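Local coordinates for virulence sensor protein BvgS (Bordetella pertussis, PDB 6ZJ8) that probably acts as a sensor histidine kinase in virulence control, its PAS domain taking part in signal transduction toward the kinase, at residues H85-T90 and R112-W117. Residues are numbered along the deposited sequence; the frame is centred on the assembly and turned at random.
Sequences HEFLLT and RHVYQW
The 79-87 helix ends at F87, and L88 is the first residue to leave helical backbone angles (psi 173°). The chain then runs on extended through L89 and T90. This turn lies over strand residues 112-117, and the CA atoms come nearest at L88 and Q116, 7.2 Å apart. R112, V114 and Q116 point from the strand toward the helix end.

Q116 is the central side chain. Its CG lies beside the backbone N (chi1 -54°), anti to the carbonyl carbon, and the chain is extended beyond it, so the amide reaches the last carbonyls of the helix. Q116 NE2 lies 2.8 Å from F87 O and 3.0 Å from E86 O. Both are weak hydrogen bonds, well off straight, with N-H...O angles of 141° and 120°. One amide nitrogen is thus shared between two successive carbonyls at the C-terminal end of the helix, loosely in both cases. L89 covers the other part of the same side chain, crossing it obliquely. L89 CD2 packs 3.8 Å from Q116 CB. The same methyl lies against Q116 OE1.

The F87 ring presents CE2 to V114 CG1 at 4.1 Å, and the two side chains cross at about a right angle. R112 CD comes to the edge of the ring, near its plane, 4.3 Å from F87 CZ. The guanidinium of R112 is held by L107 O and R110 O. The F87 ring also meets W135 and, at about 90°, F57.

The contact is buried. It joins the end of a helix and the turn after it to one face of the five-stranded antiparallel sheet, whose order 2-1-5-4-3, with helices packed on that face, is characteristic of the PAS fold.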
loop_
_atom_site.group_PDB
_atom_site.type_symbol
_atom_site.label_atom_id
_atom_site.label_comp_id
_atom_site.label_asym_id
_atom_site.label_seq_id
_atom_site.Cartn_x
_atom_site.Cartn_y
_atom_site.Cartn_z
ATOM N N HIS A 85 1.236 9.483 -2.551
ATOM C CA HIS A 85 1.286 10.180 -1.270
ATOM C C HIS A 85 -0.056 10.116 -0.554
ATOM O O HIS A 85 -0.109 10.004 0.677
ATOM C CB HIS A 85 1.709 11.633 -1.480
ATOM C CG HIS A 85 1.988 12.368 -0.206
ATOM N ND1 HIS A 85 1.179 13.382 0.261
ATOM C CD2 HIS A 85 2.983 12.232 0.702
ATOM C CE1 HIS A 85 1.665 13.840 1.400
ATOM N NE2 HIS A 85 2.759 13.158 1.690
ATOM N N GLU A 86 -1.155 10.177 -1.309
ATOM C CA GLU A 86 -2.478 10.151 -0.694
ATOM C C GLU A 86 -2.747 8.816 -0.006
ATOM O O GLU A 86 -3.318 8.781 1.091
ATOM C CB GLU A 86 -3.541 10.446 -1.753
ATOM C CG GLU A 86 -3.480 11.873 -2.291
ATOM C CD GLU A 86 -4.321 12.081 -3.538
ATOM O OE1 GLU A 86 -4.082 13.075 -4.256
ATOM O OE2 GLU A 86 -5.219 11.252 -3.805
ATOM N N PHE A 87 -2.335 7.709 -0.624
ATOM C CA PHE A 87 -2.593 6.398 -0.042
ATOM C C PHE A 87 -1.664 6.082 1.122
ATOM O O PHE A 87 -2.026 5.288 1.997
ATOM C CB PHE A 87 -2.454 5.310 -1.107
ATOM C CG PHE A 87 -3.573 5.293 -2.101
ATOM C CD1 PHE A 87 -3.506 6.057 -3.252
ATOM C CD2 PHE A 87 -4.695 4.510 -1.887
ATOM C CE1 PHE A 87 -4.537 6.040 -4.170
ATOM C CE2 PHE A 87 -5.727 4.487 -2.801
ATOM C CZ PHE A 87 -5.650 5.252 -3.943
ATOM N N LEU A 88 -0.474 6.673 1.146
ATOM C CA LEU A 88 0.485 6.410 2.205
ATOM C C LEU A 88 0.207 7.308 3.404
ATOM O O LEU A 88 -0.632 8.211 3.361
ATOM C CB LEU A 88 1.910 6.627 1.700
ATOM C CG LEU A 88 2.293 5.800 0.473
ATOM C CD1 LEU A 88 3.585 6.318 -0.117
ATOM C CD2 LEU A 88 2.423 4.333 0.831
ATOM N N LEU A 89 0.927 7.048 4.489
ATOM C CA LEU A 89 0.843 7.842 5.703
ATOM C C LEU A 89 2.103 8.684 5.857
ATOM O O LEU A 89 3.184 8.307 5.393
ATOM C CB LEU A 89 0.659 6.951 6.932
ATOM C CG LEU A 89 -0.646 6.153 6.990
ATOM C CD1 LEU A 89 -0.737 5.379 8.294
ATOM C CD2 LEU A 89 -1.849 7.070 6.826
ATOM N N THR A 90 1.948 9.831 6.512
ATOM C CA THR A 90 3.068 10.740 6.708
ATOM C C THR A 90 4.152 10.077 7.554
ATOM O O THR A 90 3.891 9.164 8.345
ATOM C CB THR A 90 2.591 12.033 7.374
ATOM O OG1 THR A 90 1.411 12.506 6.713
ATOM C CG2 THR A 90 3.666 13.105 7.293
ATOM N N ARG A 112 -12.270 6.581 -3.280
ATOM C CA ARG A 112 -12.300 5.359 -2.491
ATOM C C ARG A 112 -12.062 5.683 -1.024
ATOM O O ARG A 112 -11.175 6.473 -0.688
ATOM C CB ARG A 112 -11.236 4.355 -2.957
ATOM C CG ARG A 112 -11.057 4.262 -4.456
ATOM C CD ARG A 112 -9.813 5.016 -4.899
ATOM N NE ARG A 112 -9.756 5.161 -6.347
ATOM C CZ ARG A 112 -9.259 4.253 -7.180
ATOM N NH1 ARG A 112 -8.762 3.109 -6.720
ATOM N NH2 ARG A 112 -9.260 4.495 -8.483
ATOM N N HIS A 113 -12.861 5.065 -0.158
ATOM C CA HIS A 113 -12.606 5.074 1.276
ATOM C C HIS A 113 -11.614 3.961 1.593
ATOM O O HIS A 113 -11.878 2.791 1.296
ATOM C CB HIS A 113 -13.914 4.879 2.036
ATOM C CG HIS A 113 -13.765 4.917 3.523
ATOM N ND1 HIS A 113 -14.632 4.264 4.372
ATOM C CD2 HIS A 113 -12.857 5.537 4.315
ATOM C CE1 HIS A 113 -14.263 4.477 5.623
ATOM N NE2 HIS A 113 -13.189 5.246 5.616
ATOM N N VAL A 114 -10.471 4.318 2.178
ATOM C CA VAL A 114 -9.388 3.369 2.403
ATOM C C VAL A 114 -9.018 3.353 3.877
ATOM O O VAL A 114 -9.084 4.369 4.575
ATOM C CB VAL A 114 -8.145 3.698 1.542
ATOM C CG1 VAL A 114 -8.481 3.584 0.067
ATOM C CG2 VAL A 114 -7.610 5.089 1.875
ATOM N N TYR A 115 -8.621 2.173 4.346
ATOM C CA TYR A 115 -8.133 1.962 5.704
ATOM C C TYR A 115 -6.624 1.759 5.619
ATOM O O TYR A 115 -6.160 0.742 5.091
ATOM C CB TYR A 115 -8.830 0.761 6.340
ATOM C CG TYR A 115 -8.520 0.564 7.804
ATOM C CD1 TYR A 115 -9.043 1.420 8.762
ATOM C CD2 TYR A 115 -7.720 -0.487 8.231
ATOM C CE1 TYR A 115 -8.769 1.246 10.103
ATOM C CE2 TYR A 115 -7.440 -0.671 9.575
ATOM C CZ TYR A 115 -7.968 0.199 10.507
ATOM O OH TYR A 115 -7.695 0.025 11.846
ATOM N N GLN A 116 -5.865 2.721 6.136
ATOM C CA GLN A 116 -4.415 2.755 6.006
ATOM C C GLN A 116 -3.744 2.306 7.300
ATOM O O GLN A 116 -4.256 2.537 8.398
ATOM C CB GLN A 116 -3.946 4.166 5.647
ATOM C CG GLN A 116 -4.620 4.758 4.421
ATOM C CD GLN A 116 -4.515 6.268 4.376
ATOM O OE1 GLN A 116 -4.942 6.957 5.303
ATOM N NE2 GLN A 116 -3.943 6.791 3.300
ATOM N N TRP A 117 -2.577 1.677 7.162
ATOM C CA TRP A 117 -1.877 1.133 8.318
ATOM C C TRP A 117 -0.379 1.088 8.055
ATOM O O TRP A 117 0.065 1.000 6.907
ATOM C CB TRP A 117 -2.390 -0.272 8.653
ATOM C CG TRP A 117 -2.215 -1.242 7.527
ATOM C CD1 TRP A 117 -3.057 -1.430 6.471
ATOM C CD2 TRP A 117 -1.127 -2.154 7.339
ATOM N NE1 TRP A 117 -2.562 -2.402 5.639
ATOM C CE2 TRP A 117 -1.377 -2.864 6.150
ATOM C CE3 TRP A 117 0.035 -2.439 8.063
ATOM C CZ2 TRP A 117 -0.511 -3.843 5.668
ATOM C CZ3 TRP A 117 0.896 -3.411 7.583
ATOM C CH2 TRP A 117 0.617 -4.103 6.397
#